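Local structure of phosphoribulokinase 1 (Rhodobacter sphaeroides, 1A7J) at residues 157-169 with 180-192. The protein catalyses the ATP-dependent phosphorylation of D-ribulose 5-phosphate to D-ribulose 1,5-bisphosphate in the Calvin cycle. Numbering follows the deposited sequence.
With SO4 (sulfate ion), chain B.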
loop_
_atom_site.group_PDB
_atom_site.type_symbol
_atom_site.label_atom_id
_atom_site.label_comp_id
_atom_site.label_asym_id
_atom_site.label_seq_id
_atom_site.Cartn_x
_atom_site.Cartn_y
_atom_site.Cartn_z
ATOM N N VAL A 157 0.632 -8.364 10.004
ATOM C CA VAL A 157 0.405 -8.195 11.430
ATOM C C VAL A 157 1.594 -7.450 11.989
ATOM O O VAL A 157 2.699 -7.621 11.503
ATOM C CB VAL A 157 0.231 -9.516 12.160
ATOM C CG1 VAL A 157 -1.051 -10.124 11.764
ATOM C CG2 VAL A 157 1.352 -10.432 11.861
ATOM N N ILE A 158 1.353 -6.573 12.955
ATOM C CA ILE A 158 2.355 -5.618 13.402
ATOM C C ILE A 158 3.699 -6.269 13.636
ATOM O O ILE A 158 4.658 -5.923 12.967
ATOM C CB ILE A 158 1.885 -4.897 14.669
ATOM C CG1 ILE A 158 0.623 -4.076 14.368
ATOM C CG2 ILE A 158 2.973 -3.983 15.161
ATOM C CD1 ILE A 158 -0.072 -3.555 15.569
ATOM N N ASN A 159 3.695 -7.383 14.359
ATOM C CA ASN A 159 4.885 -8.203 14.542
ATOM C C ASN A 159 5.676 -8.369 13.265
ATOM O O ASN A 159 6.879 -8.322 13.299
ATOM C CB ASN A 159 4.522 -9.600 15.010
ATOM C CG ASN A 159 3.947 -9.621 16.364
ATOM O OD1 ASN A 159 2.763 -9.418 16.537
ATOM N ND2 ASN A 159 4.739 -10.051 17.319
ATOM N N LEU A 160 5.017 -8.692 12.162
ATOM C CA LEU A 160 5.719 -8.909 10.890
ATOM C C LEU A 160 6.151 -7.619 10.151
ATOM O O LEU A 160 7.118 -7.643 9.387
ATOM C CB LEU A 160 4.865 -9.798 9.972
ATOM C CG LEU A 160 5.257 -10.152 8.531
ATOM C CD1 LEU A 160 6.455 -11.074 8.516
ATOM C CD2 LEU A 160 4.069 -10.817 7.829
ATOM N N GLU A 161 5.512 -6.480 10.437
ATOM C CA GLU A 161 5.938 -5.213 9.849
ATOM C C GLU A 161 7.289 -4.849 10.429
ATOM O O GLU A 161 8.226 -4.626 9.675
ATOM C CB GLU A 161 4.919 -4.107 10.131
ATOM C CG GLU A 161 4.973 -2.915 9.152
ATOM C CD GLU A 161 5.841 -1.761 9.663
ATOM O OE1 GLU A 161 5.724 -1.400 10.861
ATOM O OE2 GLU A 161 6.659 -1.230 8.878
ATOM N N TRP A 162 7.442 -4.988 11.747
ATOM C CA TRP A 162 8.717 -4.722 12.408
ATOM C C TRP A 162 9.851 -5.586 11.866
ATOM O O TRP A 162 10.937 -5.091 11.661
ATOM C CB TRP A 162 8.621 -4.966 13.899
ATOM C CG TRP A 162 7.617 -4.160 14.597
ATOM C CD1 TRP A 162 6.874 -3.134 14.082
ATOM C CD2 TRP A 162 7.351 -4.193 15.986
ATOM N NE1 TRP A 162 6.185 -2.499 15.091
ATOM C CE2 TRP A 162 6.464 -3.124 16.269
ATOM C CE3 TRP A 162 7.813 -4.994 17.029
ATOM C CZ2 TRP A 162 6.036 -2.839 17.554
ATOM C CZ3 TRP A 162 7.395 -4.707 18.309
ATOM C CH2 TRP A 162 6.509 -3.630 18.566
ATOM N N ILE A 163 9.650 -6.892 11.781
ATOM C CA ILE A 163 10.652 -7.773 11.208
ATOM C C ILE A 163 10.961 -7.301 9.814
ATOM O O ILE A 163 12.108 -7.289 9.409
ATOM C CB ILE A 163 10.134 -9.217 11.094
ATOM C CG1 ILE A 163 9.949 -9.805 12.492
ATOM C CG2 ILE A 163 11.101 -10.092 10.270
ATOM C CD1 ILE A 163 8.730 -10.738 12.647
ATOM N N GLN A 164 9.925 -6.990 9.050
ATOM C CA GLN A 164 10.124 -6.529 7.685
ATOM C C GLN A 164 10.948 -5.249 7.686
ATOM O O GLN A 164 11.800 -5.056 6.831
ATOM C CB GLN A 164 8.782 -6.300 6.966
ATOM C CG GLN A 164 8.350 -7.492 6.111
ATOM C CD GLN A 164 6.966 -7.362 5.475
ATOM O OE1 GLN A 164 6.338 -6.303 5.513
ATOM N NE2 GLN A 164 6.515 -8.436 4.828
ATOM N N LYS A 165 10.796 -4.446 8.728
ATOM C CA LYS A 165 11.435 -3.145 8.772
ATOM C C LYS A 165 12.855 -3.253 9.316
ATOM O O LYS A 165 13.774 -2.654 8.773
ATOM C CB LYS A 165 10.614 -2.196 9.633
ATOM C CG LYS A 165 11.357 -0.977 10.046
ATOM C CD LYS A 165 11.589 -0.075 8.865
ATOM C CE LYS A 165 12.352 1.179 9.279
ATOM N NZ LYS A 165 12.815 2.005 8.112
ATOM N N ILE A 166 13.027 -4.052 10.366
ATOM C CA ILE A 166 14.311 -4.234 11.039
ATOM C C ILE A 166 15.271 -4.828 10.034
ATOM O O ILE A 166 16.446 -4.460 9.997
ATOM C CB ILE A 166 14.185 -5.185 12.246
ATOM C CG1 ILE A 166 13.583 -4.463 13.440
ATOM C CG2 ILE A 166 15.511 -5.667 12.676
ATOM C CD1 ILE A 166 12.622 -5.298 14.159
ATOM N N HIS A 167 14.731 -5.593 9.096
ATOM C CA HIS A 167 15.559 -6.119 8.034
ATOM C C HIS A 167 15.982 -5.107 6.978
ATOM O O HIS A 167 17.134 -5.134 6.557
ATOM C CB HIS A 167 14.907 -7.336 7.403
ATOM C CG HIS A 167 15.287 -8.613 8.076
ATOM N ND1 HIS A 167 15.115 -8.803 9.431
ATOM C CD2 HIS A 167 15.990 -9.685 7.632
ATOM C CE1 HIS A 167 15.707 -9.931 9.794
ATOM N NE2 HIS A 167 16.242 -10.486 8.720
ATOM N N ARG A 168 15.128 -4.137 6.653
ATOM C CA ARG A 168 15.519 -3.074 5.723
ATOM C C ARG A 168 16.569 -2.168 6.367
ATOM O O ARG A 168 17.256 -1.422 5.670
ATOM C CB ARG A 168 14.327 -2.198 5.320
ATOM C CG ARG A 168 13.271 -2.839 4.432
ATOM C CD ARG A 168 12.045 -1.901 4.288
ATOM N NE ARG A 168 10.771 -2.622 4.128
ATOM C CZ ARG A 168 9.574 -2.174 4.525
ATOM N NH1 ARG A 168 9.471 -1.134 5.349
ATOM N NH2 ARG A 168 8.477 -2.845 4.186
ATOM N N ASP A 169 16.586 -2.131 7.699
ATOM C CA ASP A 169 17.431 -1.193 8.439
ATOM C C ASP A 169 18.685 -1.853 8.988
ATOM O O ASP A 169 19.463 -1.224 9.713
ATOM C CB ASP A 169 16.655 -0.546 9.597
ATOM C CG ASP A 169 15.971 0.764 9.204
ATOM O OD1 ASP A 169 15.792 1.016 7.990
ATOM O OD2 ASP A 169 15.598 1.534 10.119
ATOM N N VAL A 180 17.217 0.109 16.807
ATOM C CA VAL A 180 16.011 -0.409 16.171
ATOM C C VAL A 180 14.791 -0.280 17.073
ATOM O O VAL A 180 13.696 0.031 16.601
ATOM C CB VAL A 180 16.182 -1.876 15.719
ATOM C CG1 VAL A 180 16.687 -1.914 14.273
ATOM C CG2 VAL A 180 17.139 -2.612 16.648
ATOM N N THR A 181 15.026 -0.314 18.380
ATOM C CA THR A 181 13.940 -0.166 19.333
ATOM C C THR A 181 13.363 1.238 19.246
ATOM O O THR A 181 12.148 1.422 19.250
ATOM C CB THR A 181 14.417 -0.428 20.754
ATOM O OG1 THR A 181 15.788 -0.022 20.863
ATOM C CG2 THR A 181 14.289 -1.911 21.098
ATOM N N ASP A 182 14.242 2.214 19.057
ATOM C CA ASP A 182 13.849 3.615 19.041
ATOM C C ASP A 182 13.293 4.006 17.687
ATOM O O ASP A 182 12.464 4.898 17.606
ATOM C CB ASP A 182 15.037 4.515 19.411
ATOM C CG ASP A 182 15.202 4.679 20.915
ATOM O OD1 ASP A 182 14.543 5.575 21.498
ATOM O OD2 ASP A 182 15.956 3.893 21.524
ATOM N N VAL A 183 13.720 3.305 16.638
ATOM C CA VAL A 183 13.208 3.516 15.280
ATOM C C VAL A 183 11.837 2.869 15.169
ATOM O O VAL A 183 11.000 3.285 14.372
ATOM C CB VAL A 183 14.160 2.896 14.204
ATOM C CG1 VAL A 183 13.384 2.293 13.068
ATOM C CG2 VAL A 183 15.059 3.954 13.622
ATOM N N ILE A 184 11.641 1.791 15.909
ATOM C CA ILE A 184 10.411 1.030 15.831
ATOM C C ILE A 184 9.310 1.715 16.653
ATOM O O ILE A 184 8.236 2.008 16.121
ATOM C CB ILE A 184 10.685 -0.434 16.272
ATOM C CG1 ILE A 184 11.084 -1.260 15.059
ATOM C CG2 ILE A 184 9.495 -1.061 16.924
ATOM C CD1 ILE A 184 10.069 -1.235 14.000
ATOM N N LEU A 185 9.658 2.173 17.856
ATOM C CA LEU A 185 8.750 2.962 18.701
ATOM C C LEU A 185 8.401 4.368 18.161
ATOM O O LEU A 185 7.274 4.836 18.321
ATOM C CB LEU A 185 9.337 3.093 20.115
ATOM C CG LEU A 185 9.451 1.849 20.976
ATOM C CD1 LEU A 185 10.557 2.063 21.961
ATOM C CD2 LEU A 185 8.170 1.602 21.691
ATOM N N ARG A 186 9.390 5.083 17.636
ATOM C CA ARG A 186 9.149 6.383 17.021
ATOM C C ARG A 186 8.134 6.271 15.869
ATOM O O ARG A 186 7.410 7.227 15.583
ATOM C CB ARG A 186 10.473 6.974 16.528
ATOM C CG ARG A 186 10.363 8.282 15.761
ATOM C CD ARG A 186 11.639 8.595 14.998
ATOM N NE ARG A 186 11.519 8.266 13.578
ATOM C CZ ARG A 186 12.449 7.624 12.875
ATOM N NH1 ARG A 186 13.651 7.392 13.390
ATOM N NH2 ARG A 186 12.193 7.243 11.629
ATOM N N ARG A 187 8.005 5.079 15.278
ATOM C CA ARG A 187 7.074 4.875 14.159
ATOM C C ARG A 187 5.680 4.493 14.625
ATOM O O ARG A 187 4.720 4.756 13.928
ATOM C CB ARG A 187 7.624 3.844 13.154
ATOM C CG ARG A 187 8.718 4.421 12.241
ATOM C CD ARG A 187 9.193 3.494 11.129
ATOM N NE ARG A 187 9.027 2.096 11.495
ATOM C CZ ARG A 187 8.425 1.184 10.729
ATOM N NH1 ARG A 187 8.243 1.410 9.438
ATOM N NH2 ARG A 187 8.136 -0.010 11.229
ATOM N N MET A 188 5.553 4.076 15.876
ATOM C CA MET A 188 4.257 3.632 16.381
ATOM C C MET A 188 3.256 4.772 16.475
ATOM O O MET A 188 2.049 4.584 16.286
ATOM C CB MET A 188 4.413 2.969 17.739
ATOM C CG MET A 188 5.042 1.598 17.673
ATOM S SD MET A 188 4.405 0.567 16.315
ATOM C CE MET A 188 2.805 0.050 17.019
ATOM N N HIS A 189 3.787 5.980 16.580
ATOM C CA HIS A 189 2.978 7.118 16.935
ATOM C C HIS A 189 2.153 7.448 15.734
ATOM O O HIS A 189 0.952 7.300 15.787
ATOM C CB HIS A 189 3.851 8.313 17.373
ATOM C CG HIS A 189 4.517 8.127 18.710
ATOM N ND1 HIS A 189 3.900 8.439 19.902
ATOM C CD2 HIS A 189 5.706 7.564 19.044
ATOM C CE1 HIS A 189 4.671 8.067 20.909
ATOM N NE2 HIS A 189 5.774 7.537 20.414
ATOM N N ALA A 190 2.806 7.581 14.591
ATOM C CA ALA A 190 2.106 7.821 13.328
ATOM C C ALA A 190 1.537 6.549 12.706
ATOM O O ALA A 190 0.833 6.606 11.714
ATOM C CB ALA A 190 3.035 8.505 12.335
ATOM N N TYR A 191 1.952 5.395 13.211
ATOM C CA TYR A 191 1.439 4.159 12.684
ATOM C C TYR A 191 0.035 4.032 13.203
ATOM O O TYR A 191 -0.903 4.008 12.416
ATOM C CB TYR A 191 2.289 2.975 13.127
ATOM C CG TYR A 191 1.733 1.628 12.726
ATOM C CD1 TYR A 191 1.946 1.122 11.456
ATOM C CD2 TYR A 191 0.898 0.909 13.585
ATOM C CE1 TYR A 191 1.348 -0.052 11.042
ATOM C CE2 TYR A 191 0.274 -0.274 13.167
ATOM C CZ TYR A 191 0.500 -0.736 11.887
ATOM O OH TYR A 191 -0.184 -1.838 11.419
ATOM N N VAL A 192 -0.135 4.123 14.516
ATOM C CA VAL A 192 -1.475 4.022 15.062
ATOM C C VAL A 192 -2.317 5.257 14.746
ATOM O O VAL A 192 -3.537 5.165 14.678
ATOM C CB VAL A 192 -1.486 3.760 16.587
ATOM C CG1 VAL A 192 -0.197 3.102 17.033
ATOM C CG2 VAL A 192 -1.712 5.026 17.333
HETATM S S SO4 B . 11.235 5.657 8.508
HETATM O O1 SO4 B . 10.909 6.983 8.952
HETATM O O2 SO4 B . 10.038 4.972 8.098
HETATM O O3 SO4 B . 12.140 5.747 7.403
HETATM O O4 SO4 B . 11.855 4.943 9.565
#
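The indole of W162 is sandwiched: I184 CG2 sits over one face, a CH-pi contact 3.9 Å from the centroid of the W162 six-membered ring, and I158 CG2 covers the opposite face toward the rim. At the ring's edge M188 SD approaches NE1 of W162 to 3.8 Å, a Met-aromatic contact. The setting is a helix-loop-helix pair of this P-loop kinase fold: the directions of helices 158-168 and 180-192 lie 130° apart, their axes 10.9 Å apart at closest approach, and three of the four catalytic-site residues, K165, D169 and R187, lie on it. The R187 guanidinium has K165 CG over one face, 3.6 Å from NH2 of R187, and E161 OE2 at its edge. NH1 and NH2 both donate to that one oxygen, end-on, with the carboxylate and guanidinium planes 36° apart. E161 CG stands anti to the backbone N (chi1 -158°), on the side of the carbonyl carbon, and a bend at chi2 then presents the carboxylate to R187. A leucine in place of R187 would probably leave the E161 carboxylate without its charged mate and the K165 methylenes without their flat cover. Beyond, a sulfate, probably from the crystallisation liquor, is weakly bonded by K165 and R186 and also held by H69. K165 NZ makes a salt bridge to D169 OD1 at 3.1 Å, from above the plane of a carboxylate that is poorly ordered in the model.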